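Local coordinates for protein tRNA-5-methyluridine(54) 2-sulfurtransferase (Pyrococcus horikoshii, PDB 3VRH) that catalyses the ATP-dependent 2-thiolation of 5-methyluridine at position 54 in the T loop of tRNA, using an iron-sulfur cluster as cofactor, at residues H78-L81 and Y86-K89. Numbering follows the deposited sequence.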
loop_
_atom_site.group_PDB
_atom_site.type_symbol
_atom_site.label_atom_id
_atom_site.label_comp_id
_atom_site.label_asym_id
_atom_site.label_seq_id
_atom_site.Cartn_x
_atom_site.Cartn_y
_atom_site.Cartn_z
ATOM N N HIS A 78 25.984 6.628 -20.161
ATOM C CA HIS A 78 26.318 6.530 -18.751
ATOM C C HIS A 78 26.493 7.908 -18.175
ATOM O O HIS A 78 27.277 8.699 -18.687
ATOM C CB HIS A 78 27.601 5.744 -18.533
ATOM C CG HIS A 78 28.084 5.783 -17.120
ATOM N ND1 HIS A 78 27.449 5.110 -16.100
ATOM C CD2 HIS A 78 29.133 6.425 -16.554
ATOM C CE1 HIS A 78 28.087 5.331 -14.965
ATOM N NE2 HIS A 78 29.119 6.119 -15.215
ATOM N N ILE A 79 25.777 8.192 -17.096
ATOM C CA ILE A 79 25.880 9.497 -16.481
ATOM C C ILE A 79 26.691 9.371 -15.206
ATOM O O ILE A 79 26.228 8.822 -14.200
ATOM C CB ILE A 79 24.491 10.106 -16.215
ATOM C CG1 ILE A 79 23.767 10.328 -17.546
ATOM C CG2 ILE A 79 24.601 11.407 -15.401
ATOM C CD1 ILE A 79 22.261 10.560 -17.400
ATOM N N ASN A 80 27.923 9.871 -15.288
ATOM C CA ASN A 80 28.900 9.809 -14.220
ATOM C C ASN A 80 28.580 10.893 -13.174
ATOM O O ASN A 80 28.536 12.082 -13.492
ATOM C CB ASN A 80 30.304 9.949 -14.842
ATOM C CG ASN A 80 31.422 9.969 -13.806
ATOM O OD1 ASN A 80 31.310 10.599 -12.755
ATOM N ND2 ASN A 80 32.513 9.281 -14.111
ATOM N N LEU A 81 28.346 10.465 -11.931
ATOM C CA LEU A 81 27.818 11.356 -10.885
ATOM C C LEU A 81 28.889 12.228 -10.240
ATOM O O LEU A 81 28.580 13.135 -9.478
ATOM C CB LEU A 81 27.057 10.562 -9.814
ATOM C CG LEU A 81 25.995 9.599 -10.346
ATOM C CD1 LEU A 81 25.215 8.944 -9.192
ATOM C CD2 LEU A 81 25.060 10.318 -11.318
ATOM N N TYR A 86 34.243 6.821 -6.167
ATOM C CA TYR A 86 33.065 5.992 -6.397
ATOM C C TYR A 86 32.693 5.908 -7.877
ATOM O O TYR A 86 32.421 4.826 -8.421
ATOM C CB TYR A 86 31.868 6.569 -5.641
ATOM C CG TYR A 86 30.777 5.555 -5.456
ATOM C CD1 TYR A 86 30.776 4.727 -4.338
ATOM C CD2 TYR A 86 29.760 5.406 -6.392
ATOM C CE1 TYR A 86 29.806 3.781 -4.152
ATOM C CE2 TYR A 86 28.773 4.448 -6.220
ATOM C CZ TYR A 86 28.806 3.641 -5.087
ATOM O OH TYR A 86 27.850 2.676 -4.863
ATOM N N SER A 87 32.633 7.068 -8.512
ATOM C CA SER A 87 32.115 7.161 -9.866
ATOM C C SER A 87 33.060 6.529 -10.909
ATOM O O SER A 87 32.611 6.014 -11.940
ATOM C CB SER A 87 31.788 8.618 -10.188
ATOM O OG SER A 87 30.602 9.015 -9.508
ATOM N N GLU A 88 34.357 6.540 -10.620
ATOM C CA GLU A 88 35.345 5.988 -11.543
ATOM C C GLU A 88 35.101 4.487 -11.715
ATOM O O GLU A 88 35.057 3.986 -12.832
ATOM C CB GLU A 88 36.776 6.252 -11.051
ATOM C CG GLU A 88 37.118 7.735 -10.746
ATOM C CD GLU A 88 36.943 8.132 -9.259
ATOM O OE1 GLU A 88 36.052 7.591 -8.588
ATOM O OE2 GLU A 88 37.703 8.997 -8.757
ATOM N N LYS A 89 34.906 3.774 -10.606
ATOM C CA LYS A 89 34.633 2.339 -10.693
ATOM C C LYS A 89 33.294 2.087 -11.388
ATOM O O LYS A 89 33.181 1.165 -12.198
ATOM C CB LYS A 89 34.686 1.638 -9.319
ATOM C CG LYS A 89 34.488 0.117 -9.419
ATOM C CD LYS A 89 34.410 -0.616 -8.060
ATOM C CE LYS A 89 35.779 -0.722 -7.380
ATOM N NZ LYS A 89 36.813 -1.265 -8.320
HETATM O O HOH W 1 30.220 7.121 -12.734
HETATM O O HOH W 2 28.709 7.707 -10.775
#
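N80 and S87 meet through a flat group: the carboxamide of N80 rests its OD1 against the CB methylene of S87 at 3.3 Å, a van der Waals touch without a hydrogen bond. With CG anti to the backbone N (chi1 177°), the amide of N80 reaches from the strand end to the first turn of helix 87-101. Its OD1 accepts a hydrogen bond from the backbone N of G82, and its ND2 is hydrogen-bonded to OE1 of E91 further along the helix. The second flat group, the imidazole of H78, bears a water in its plane at the NE2 edge, 2.9 Å away; that water donates to the carbonyl O of S87 at 2.8 Å. The other ring nitrogen, ND1, is hydrogen-bonded to the backbone O of V54. Another water accepts from L81 N, 3.0 Å from its oxygen, and sits 2.6 Å from OG of S87. OG is also hydrogen-bonded to the backbone N of I83 in the intervening loop. As in other PP-loop enzymes, this is the strand-to-helix turn of a beta-alpha-beta crossover, here 73-80, 87-101, 105-109. I79 belongs to the ATP site, and L81 lies about 4 Å, side chain to side chain, from C131 and C220, two cysteines that bind the [4Fe-4S] cluster. Between the two segments themselves, ordered water carries the polar link, while N80 also grips the helix directly through E91, one turn on.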